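Local coordinates for protein beta-ketoacyl synthase (Burkholderia phymatum, PDB 4EWG) that probably catalyses the condensation of acyl groups on acyl carrier protein, as a 3-oxoacyl-[acyl-carrier-protein] synthase of the thiolase-like superfamily, at residues A61-W66 and A81-E86; M328-L333 and A375-I380; K357-A362 and A386-Y391. All blocks are in the same frame, centred on the assembly; numbering follows the deposited sequence.

Contact 1: A61-W66 and A81-E86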
loop_
_atom_site.group_PDB
_atom_site.type_symbol
_atom_site.label_atom_id
_atom_site.label_comp_id
_atom_site.label_asym_id
_atom_site.label_seq_id
_atom_site.Cartn_x
_atom_site.Cartn_y
_atom_site.Cartn_z
ATOM N N ALA A 61 21.322 -2.541 16.352
ATOM C CA ALA A 61 20.875 -1.819 17.531
ATOM C C ALA A 61 20.498 -0.420 17.092
ATOM O O ALA A 61 21.179 0.193 16.260
ATOM C CB ALA A 61 21.942 -1.776 18.627
ATOM N N GLN A 62 19.377 0.052 17.633
ATOM C CA GLN A 62 18.929 1.427 17.417
ATOM C C GLN A 62 20.042 2.359 17.712
ATOM O O GLN A 62 20.746 2.159 18.687
ATOM C CB GLN A 62 17.847 1.813 18.394
ATOM C CG GLN A 62 16.593 1.041 18.230
ATOM C CD GLN A 62 15.804 1.066 19.496
ATOM O OE1 GLN A 62 15.378 -0.001 20.017
ATOM N NE2 GLN A 62 15.624 2.281 20.054
ATOM N N PRO A 63 20.191 3.401 16.897
ATOM C CA PRO A 63 21.066 4.490 17.280
ATOM C C PRO A 63 20.676 5.026 18.636
ATOM O O PRO A 63 19.499 5.093 18.958
ATOM C CB PRO A 63 20.844 5.523 16.182
ATOM C CG PRO A 63 20.519 4.684 14.999
ATOM C CD PRO A 63 19.698 3.548 15.522
ATOM N N ALA A 64 21.682 5.375 19.422
ATOM C CA ALA A 64 21.495 5.849 20.793
ATOM C C ALA A 64 20.680 7.156 20.876
ATOM O O ALA A 64 19.928 7.365 21.820
ATOM C CB ALA A 64 22.869 6.036 21.447
ATOM N N ASP A 65 20.833 8.024 19.887
ATOM C CA ASP A 65 20.202 9.325 19.915
ATOM C C ASP A 65 18.751 9.336 19.368
ATOM O O ASP A 65 18.174 10.410 19.185
ATOM C CB ASP A 65 21.087 10.304 19.138
ATOM C CG ASP A 65 21.038 10.067 17.627
ATOM O OD1 ASP A 65 20.836 8.908 17.179
ATOM O OD2 ASP A 65 21.178 11.066 16.887
ATOM N N TRP A 66 18.156 8.166 19.077
ATOM C CA TRP A 66 16.733 8.129 18.705
ATOM C C TRP A 66 15.946 8.320 19.939
ATOM O O TRP A 66 16.092 7.567 20.885
ATOM C CB TRP A 66 16.336 6.818 18.040
ATOM C CG TRP A 66 16.847 6.693 16.640
ATOM C CD1 TRP A 66 17.749 7.545 15.986
ATOM C CD2 TRP A 66 16.570 5.624 15.685
ATOM N NE1 TRP A 66 18.006 7.094 14.733
ATOM C CE2 TRP A 66 17.328 5.940 14.491
ATOM C CE3 TRP A 66 15.793 4.461 15.702
ATOM C CZ2 TRP A 66 17.291 5.147 13.371
ATOM C CZ3 TRP A 66 15.771 3.669 14.547
ATOM C CH2 TRP A 66 16.506 4.014 13.413
ATOM N N ALA A 81 13.701 0.445 8.433
ATOM C CA ALA A 81 13.246 1.395 7.421
ATOM C C ALA A 81 13.756 2.804 7.779
ATOM O O ALA A 81 14.300 3.498 6.930
ATOM C CB ALA A 81 11.723 1.382 7.330
ATOM N N VAL A 82 13.578 3.194 9.049
ATOM C CA VAL A 82 14.005 4.503 9.521
ATOM C C VAL A 82 15.539 4.661 9.465
ATOM O O VAL A 82 16.048 5.663 8.994
ATOM C CB VAL A 82 13.486 4.785 10.928
ATOM C CG1 VAL A 82 14.111 6.054 11.485
ATOM C CG2 VAL A 82 11.960 4.909 10.916
ATOM N N ARG A 83 16.259 3.614 9.826
ATOM C CA ARG A 83 17.699 3.675 9.804
ATOM C C ARG A 83 18.218 3.817 8.368
ATOM O O ARG A 83 19.112 4.610 8.101
ATOM C CB ARG A 83 18.279 2.435 10.481
ATOM C CG ARG A 83 19.795 2.386 10.486
ATOM C CD ARG A 83 20.386 3.640 11.079
ATOM N NE ARG A 83 21.828 3.524 11.196
ATOM C CZ ARG A 83 22.657 4.548 11.331
ATOM N NH1 ARG A 83 22.183 5.785 11.342
ATOM N NH2 ARG A 83 23.972 4.342 11.441
ATOM N N ALA A 84 17.637 3.026 7.449
ATOM C CA ALA A 84 17.932 3.115 6.021
ATOM C C ALA A 84 17.745 4.516 5.511
ATOM O O ALA A 84 18.583 5.054 4.762
ATOM C CB ALA A 84 17.034 2.166 5.234
ATOM N N SER A 85 16.627 5.104 5.911
ATOM C CA SER A 85 16.222 6.364 5.376
ATOM C C SER A 85 17.109 7.462 5.956
ATOM O O SER A 85 17.451 8.408 5.250
ATOM C CB SER A 85 14.745 6.598 5.695
ATOM O OG SER A 85 13.937 5.601 5.129
ATOM N N GLU A 86 17.490 7.311 7.228
ATOM C CA GLU A 86 18.446 8.176 7.897
ATOM C C GLU A 86 19.806 8.190 7.200
ATOM O O GLU A 86 20.389 9.249 7.002
ATOM C CB GLU A 86 18.638 7.738 9.349
ATOM C CG GLU A 86 19.549 8.631 10.201
ATOM C CD GLU A 86 19.669 8.118 11.642
ATOM O OE1 GLU A 86 19.401 8.857 12.601
ATOM O OE2 GLU A 86 20.022 6.928 11.827
HETATM O O HOH W 1 21.340 8.216 14.490
#
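Trp-66 closes a type I beta turn that starts at Pro-63, in the loop between strand 53-54 and helix 68-71, and it brings its indole against Val-82, Arg-83 and Glu-86 on one flank of helix 76-92. The ring is held between two groups on opposite faces. On one side Pro-63 of its own turn sets CD over the ring centre, 3.5 Å above the plane. On the other, Val-82 makes a CH-pi contact, with CG1 4.1 Å from the centroid of the six-membered ring of Trp-66. The far corner of the ring, CH2, butts against the helix backbone and lies 3.8 Å from Arg-83 CB. At the pyrrole end, Trp-66 NE1 donates to Glu-86 OE1 at 3.1 Å, nearly straight (163°) and almost in the indole plane. It meets the syn side of the carboxylate but 34° out of its plane. Glu-86 reaches this far because CG is anti to the backbone N (chi1 -176°) and the rest of the chain is extended. Its other oxygen, OE2, makes a salt bridge to Arg-83 NH1, one helix turn back, though the modelled separation is doubtfully short. Pro-63 CG covers one face of that guanidinium. Water 1 donates 2.8 Å bonds to both Glu-86 OE1 and Asp-65 OD1. Phe-154 of helix 146-154 meets the Trp-66 ring edge to face and also touches Val-82. Glu-86 OE1 is thus gripped by an indole N-H and a water, with a positive charge nearby, which would be expected to favour the charged form, although Asp-65 OD1 lies 4.8 Å from Glu-86 OE1.

Contact 2: M328-L333 and A375-I380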
loop_
_atom_site.group_PDB
_atom_site.type_symbol
_atom_site.label_atom_id
_atom_site.label_comp_id
_atom_site.label_asym_id
_atom_site.label_seq_id
_atom_site.Cartn_x
_atom_site.Cartn_y
_atom_site.Cartn_z
ATOM N N MET A 328 22.344 -10.792 -23.023
ATOM C CA MET A 328 22.195 -9.895 -21.862
ATOM C C MET A 328 22.931 -10.413 -20.637
ATOM O O MET A 328 22.645 -11.522 -20.150
ATOM C CB MET A 328 20.718 -9.678 -21.530
ATOM C CG MET A 328 20.468 -8.851 -20.265
ATOM S SD MET A 328 21.190 -7.199 -20.353
ATOM C CE MET A 328 20.079 -6.342 -21.451
ATOM N N PRO A 329 23.879 -9.621 -20.125
ATOM C CA PRO A 329 24.475 -9.965 -18.829
ATOM C C PRO A 329 23.455 -9.809 -17.713
ATOM O O PRO A 329 22.684 -8.824 -17.697
ATOM C CB PRO A 329 25.616 -8.954 -18.675
ATOM C CG PRO A 329 25.895 -8.476 -20.070
ATOM C CD PRO A 329 24.549 -8.453 -20.733
ATOM N N ILE A 330 23.449 -10.763 -16.794
ATOM C CA ILE A 330 22.459 -10.806 -15.738
ATOM C C ILE A 330 23.068 -11.498 -14.538
ATOM O O ILE A 330 23.912 -12.379 -14.688
ATOM C CB ILE A 330 21.171 -11.553 -16.235
ATOM C CG1 ILE A 330 20.049 -11.530 -15.202
ATOM C CG2 ILE A 330 21.478 -12.994 -16.606
ATOM C CD1 ILE A 330 18.670 -11.842 -15.785
ATOM N N SER A 331 22.688 -11.058 -13.343
ATOM C CA SER A 331 23.023 -11.783 -12.104
ATOM C C SER A 331 22.053 -11.415 -10.979
ATOM O O SER A 331 21.284 -10.460 -11.088
ATOM C CB SER A 331 24.475 -11.538 -11.671
ATOM O OG SER A 331 24.674 -10.211 -11.266
ATOM N N SER A 332 22.091 -12.212 -9.913
ATOM C CA SER A 332 21.151 -12.117 -8.796
ATOM C C SER A 332 21.893 -11.888 -7.517
ATOM O O SER A 332 22.685 -12.730 -7.112
ATOM C CB SER A 332 20.358 -13.409 -8.676
ATOM O OG SER A 332 19.601 -13.417 -7.494
ATOM N N LEU A 333 21.633 -10.749 -6.871
ATOM C CA LEU A 333 22.227 -10.436 -5.583
ATOM C C LEU A 333 21.630 -11.277 -4.469
ATOM O O LEU A 333 22.153 -11.301 -3.359
ATOM C CB LEU A 333 22.043 -8.936 -5.274
ATOM C CG LEU A 333 22.881 -8.003 -6.158
ATOM C CD1 LEU A 333 22.444 -6.550 -6.065
ATOM C CD2 LEU A 333 24.375 -8.163 -5.874
ATOM N N ALA A 375 16.421 -20.094 -20.009
ATOM C CA ALA A 375 16.805 -19.527 -21.299
ATOM C C ALA A 375 18.279 -19.063 -21.259
ATOM O O ALA A 375 18.745 -18.532 -20.251
ATOM C CB ALA A 375 15.897 -18.363 -21.684
ATOM N N PRO A 376 19.006 -19.262 -22.375
ATOM C CA PRO A 376 20.364 -18.737 -22.510
ATOM C C PRO A 376 20.406 -17.233 -22.351
ATOM O O PRO A 376 19.713 -16.506 -23.069
ATOM C CB PRO A 376 20.759 -19.146 -23.931
ATOM C CG PRO A 376 20.013 -20.407 -24.134
ATOM C CD PRO A 376 18.678 -20.183 -23.473
ATOM N N LEU A 377 21.192 -16.800 -21.370
ATOM C CA LEU A 377 21.494 -15.390 -21.123
ATOM C C LEU A 377 22.975 -15.336 -20.818
ATOM O O LEU A 377 23.614 -16.369 -20.706
ATOM C CB LEU A 377 20.662 -14.851 -19.947
ATOM C CG LEU A 377 19.160 -14.667 -20.239
ATOM C CD1 LEU A 377 18.332 -14.483 -18.977
ATOM C CD2 LEU A 377 18.938 -13.504 -21.203
ATOM N N ASP A 378 23.534 -14.158 -20.663
ATOM C CA ASP A 378 24.943 -14.082 -20.257
ATOM C C ASP A 378 24.990 -14.066 -18.725
ATOM O O ASP A 378 25.097 -13.030 -18.099
ATOM C CB ASP A 378 25.641 -12.876 -20.893
ATOM C CG ASP A 378 27.119 -12.869 -20.654
ATOM O OD1 ASP A 378 27.652 -13.883 -20.143
ATOM O OD2 ASP A 378 27.768 -11.829 -20.966
ATOM N N TYR A 379 24.870 -15.249 -18.135
ATOM C CA TYR A 379 24.855 -15.392 -16.692
ATOM C C TYR A 379 26.256 -15.137 -16.172
ATOM O O TYR A 379 27.161 -15.981 -16.352
ATOM C CB TYR A 379 24.379 -16.803 -16.286
ATOM C CG TYR A 379 22.968 -17.112 -16.701
ATOM C CD1 TYR A 379 21.899 -16.620 -15.970
ATOM C CD2 TYR A 379 22.688 -17.890 -17.829
ATOM C CE1 TYR A 379 20.595 -16.872 -16.344
ATOM C CE2 TYR A 379 21.367 -18.159 -18.211
ATOM C CZ TYR A 379 20.324 -17.637 -17.448
ATOM O OH TYR A 379 18.993 -17.879 -17.781
ATOM N N ILE A 380 26.456 -13.981 -15.550
ATOM C CA ILE A 380 27.763 -13.670 -14.943
ATOM C C ILE A 380 27.980 -14.618 -13.784
ATOM O O ILE A 380 27.107 -14.793 -12.940
ATOM C CB ILE A 380 27.850 -12.230 -14.398
ATOM C CG1 ILE A 380 27.430 -11.210 -15.461
ATOM C CG2 ILE A 380 29.265 -11.930 -13.977
ATOM C CD1 ILE A 380 27.275 -9.796 -14.942
HETATM O O HOH W 2 24.636 -14.732 -13.125
#
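Ile-330 and Tyr-379 are paired across two parallel strands, 329-331 and 378-379, and their side chains run next to each other in the same direction. From CB of Ile-330 the two branches part. CG2 takes the crowded position between the backbone N and the carbonyl carbon, where it lies 3.7 Å from Tyr-379 CD1 and 3.9 Å from Leu-377 CB. CG1 goes anti to the backbone N (chi1 -175°), and with chi2 extended as well (162°) Ile-330 CD1 comes 4.2 Å from Leu-377 CD1. Leu-377 CB in turn lies over the rim of the Tyr-379 ring, and at the far end of that ring OH donates to Ala-375 O (2.6 Å), in the carbonyl plane, which ties the hydroxyl end of the ring to the start of its own segment.

Behind this apolar row the backbones are laced by Asp-378 N to Met-328 O, Ile-330 N to Asp-378 O and Ile-380 N to Ile-330 O, at 2.8 to 3.1 Å. The opposite face of the pair carries Pro-329 and Asp-378. Pro-329 CG is 3.9 Å from Asp-378 OD2, an oxygen that also forms a salt bridge with Arg-385.

Strand 378-379 is the last strand of the large mixed sheet within this chain, and strand 299-303 lies beyond 329-331. Helix 310-324 packs on the Ile-330 and Tyr-379 side, its Thr-320 touching both Ile-330 and Leu-377.

Contact 3: K357-A362 and A386-Y391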
loop_
_atom_site.group_PDB
_atom_site.type_symbol
_atom_site.label_atom_id
_atom_site.label_comp_id
_atom_site.label_asym_id
_atom_site.label_seq_id
_atom_site.Cartn_x
_atom_site.Cartn_y
_atom_site.Cartn_z
ATOM N N LYS A 357 27.997 2.498 -11.167
ATOM C CA LYS A 357 28.969 3.609 -11.000
ATOM C C LYS A 357 30.390 3.136 -11.082
ATOM O O LYS A 357 31.273 3.894 -11.477
ATOM C CB LYS A 357 28.803 4.321 -9.671
ATOM C CG LYS A 357 27.637 5.302 -9.615
ATOM C CD LYS A 357 27.292 5.669 -8.175
ATOM C CE LYS A 357 28.216 6.731 -7.605
ATOM N NZ LYS A 357 28.156 6.795 -6.110
ATOM N N ARG A 358 30.633 1.877 -10.734
ATOM C CA ARG A 358 31.996 1.380 -10.663
ATOM C C ARG A 358 32.389 0.430 -11.767
ATOM O O ARG A 358 33.486 -0.127 -11.738
ATOM C CB ARG A 358 32.201 0.737 -9.309
ATOM C CG ARG A 358 31.978 1.735 -8.203
ATOM C CD ARG A 358 32.081 1.092 -6.833
ATOM N NE ARG A 358 32.016 2.103 -5.777
ATOM C CZ ARG A 358 30.913 2.760 -5.406
ATOM N NH1 ARG A 358 29.724 2.557 -6.003
ATOM N NH2 ARG A 358 30.986 3.628 -4.423
ATOM N N ASN A 359 31.541 0.276 -12.779
ATOM C CA ASN A 359 31.812 -0.674 -13.876
ATOM C C ASN A 359 32.107 -2.107 -13.434
ATOM O O ASN A 359 32.891 -2.841 -14.091
ATOM C CB ASN A 359 32.977 -0.164 -14.748
ATOM C CG ASN A 359 32.635 1.113 -15.486
ATOM O OD1 ASN A 359 31.469 1.469 -15.638
ATOM N ND2 ASN A 359 33.658 1.807 -15.947
ATOM N N TRP A 360 31.472 -2.516 -12.334
ATOM C CA TRP A 360 31.820 -3.767 -11.661
ATOM C C TRP A 360 30.569 -4.476 -11.241
ATOM O O TRP A 360 29.783 -3.963 -10.435
ATOM C CB TRP A 360 32.690 -3.437 -10.476
ATOM C CG TRP A 360 33.205 -4.606 -9.729
ATOM C CD1 TRP A 360 34.429 -5.260 -9.905
ATOM C CD2 TRP A 360 32.555 -5.282 -8.613
ATOM N NE1 TRP A 360 34.563 -6.286 -9.010
ATOM C CE2 TRP A 360 33.461 -6.349 -8.199
ATOM C CE3 TRP A 360 31.342 -5.117 -7.933
ATOM C CZ2 TRP A 360 33.149 -7.218 -7.155
ATOM C CZ3 TRP A 360 31.036 -5.999 -6.880
ATOM C CH2 TRP A 360 31.919 -7.021 -6.501
ATOM N N TYR A 361 30.352 -5.664 -11.793
ATOM C CA TYR A 361 29.079 -6.357 -11.629
ATOM C C TYR A 361 29.296 -7.732 -11.013
ATOM O O TYR A 361 29.905 -8.629 -11.619
ATOM C CB TYR A 361 28.340 -6.434 -12.977
ATOM C CG TYR A 361 27.855 -5.076 -13.483
ATOM C CD1 TYR A 361 28.736 -4.190 -14.088
ATOM C CD2 TYR A 361 26.523 -4.683 -13.347
ATOM C CE1 TYR A 361 28.310 -2.951 -14.542
ATOM C CE2 TYR A 361 26.082 -3.444 -13.808
ATOM C CZ TYR A 361 26.981 -2.580 -14.403
ATOM O OH TYR A 361 26.570 -1.341 -14.872
ATOM N N ALA A 362 28.776 -7.899 -9.804
ATOM C CA ALA A 362 28.951 -9.132 -9.041
ATOM C C ALA A 362 28.352 -10.351 -9.768
ATOM O O ALA A 362 27.312 -10.265 -10.418
ATOM C CB ALA A 362 28.349 -8.995 -7.641
ATOM N N ALA A 386 33.365 -6.641 -15.650
ATOM C CA ALA A 386 33.544 -5.216 -15.906
ATOM C C ALA A 386 32.664 -4.866 -17.073
ATOM O O ALA A 386 32.823 -5.429 -18.153
ATOM C CB ALA A 386 34.991 -4.887 -16.233
ATOM N N ILE A 387 31.711 -3.951 -16.852
ATOM C CA ILE A 387 30.863 -3.430 -17.925
ATOM C C ILE A 387 30.754 -1.947 -17.727
ATOM O O ILE A 387 30.710 -1.463 -16.590
ATOM C CB ILE A 387 29.436 -4.003 -17.911
ATOM C CG1 ILE A 387 29.442 -5.538 -17.984
ATOM C CG2 ILE A 387 28.623 -3.425 -19.065
ATOM C CD1 ILE A 387 28.055 -6.163 -17.814
ATOM N N ASP A 388 30.701 -1.221 -18.822
ATOM C CA ASP A 388 30.575 0.201 -18.770
ATOM C C ASP A 388 29.215 0.541 -19.307
ATOM O O ASP A 388 29.057 0.715 -20.507
ATOM C CB ASP A 388 31.676 0.857 -19.608
ATOM C CG ASP A 388 31.639 2.375 -19.553
ATOM O OD1 ASP A 388 30.817 2.958 -18.833
ATOM O OD2 ASP A 388 32.453 2.997 -20.231
ATOM N N ALA A 389 28.238 0.668 -18.421
ATOM C CA ALA A 389 26.857 0.771 -18.840
ATOM C C ALA A 389 26.420 2.218 -18.921
ATOM O O ALA A 389 26.796 3.031 -18.128
ATOM C CB ALA A 389 25.954 -0.033 -17.883
ATOM N N GLU A 390 25.624 2.520 -19.924
ATOM C CA GLU A 390 24.917 3.782 -20.011
ATOM C C GLU A 390 23.525 3.615 -19.388
ATOM O O GLU A 390 22.992 4.554 -18.790
ATOM C CB GLU A 390 24.811 4.213 -21.446
ATOM C CG GLU A 390 24.289 5.618 -21.624
ATOM C CD GLU A 390 25.197 6.682 -21.047
ATOM O OE1 GLU A 390 26.451 6.483 -20.984
ATOM O OE2 GLU A 390 24.630 7.730 -20.633
ATOM N N TYR A 391 22.951 2.418 -19.514
ATOM C CA TYR A 391 21.717 2.094 -18.819
ATOM C C TYR A 391 21.727 0.705 -18.204
ATOM O O TYR A 391 22.230 -0.269 -18.816
ATOM C CB TYR A 391 20.506 2.180 -19.744
ATOM C CG TYR A 391 20.326 3.511 -20.454
ATOM C CD1 TYR A 391 21.000 3.789 -21.654
ATOM C CD2 TYR A 391 19.439 4.480 -19.951
ATOM C CE1 TYR A 391 20.813 5.008 -22.310
ATOM C CE2 TYR A 391 19.254 5.698 -20.595
ATOM C CZ TYR A 391 19.936 5.962 -21.766
ATOM O OH TYR A 391 19.738 7.185 -22.386
HETATM O O HOH W 3 28.687 0.388 -15.456
#
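Over one face of the Tyr-361 ring, toward the rim, sits Ile-387 CD1, 4.3 Å above the plane; Ile-387 O and water 3 are at the edge. The Ile-387 side chain runs roughly perpendicular to Tyr-361, and Tyr-361 CE1 comes 3.7 Å from Ile-387 CB. Just upstream, helix 344-358 ends in a Schellman motif, with Asn-359 at positive phi (54°), and the turn leads into strand 360-361 and sets Asn-359 beside the 386-391 segment. There Ile-387 N donates to Asn-359 O at 3.2 Å, well above the carbonyl plane, and Ala-386 CA adds a CA-H...O contact to the same oxygen.

The Asn-359 and Asp-388 side chains run next to each other in one direction, their flat ends turned 48° apart. Asp-388 OD1 has its salt bridges with Arg-410 and Arg-412, near the C-terminus. Asn-359 OD1 and Ile-387 O are both acceptors and stand 3.2 Å apart, so they cannot bond directly. Water 3 lies 3.0 Å from Ile-387 O, within hydrogen-bonding distance, and is hydrogen-bonded to Tyr-361 OH at 2.8 Å. Packing is close at that hydroxyl, with Ala-389 CB 3.3 Å from Tyr-361 OH, and Ala-389 N donates to water 3 at 3.0 Å.

Contact 1 comes first along the chain and stands apart, its centre about 35 Å from that of contact 2 and about 31 Å from that of contact 3. It ties a loop to helix 76-92 in the N-terminal half of the ketosynthase. Contacts 2 and 3 alternate along the chain in the order 328-333, 357-362, 375-380, 386-391, and their centres are about 14 Å apart. They meet directly: Ser-331 OG lies 2.8 Å from Ala-362 O, a probable hydrogen bond, and Pro-329 packs on Ile-387. Contact 2 forms the 378-379 edge of the large sheet, while contact 3 joins the end of helix 344-358 to the loop entering strand 391-398, so together they knit the C-terminal part of the fold.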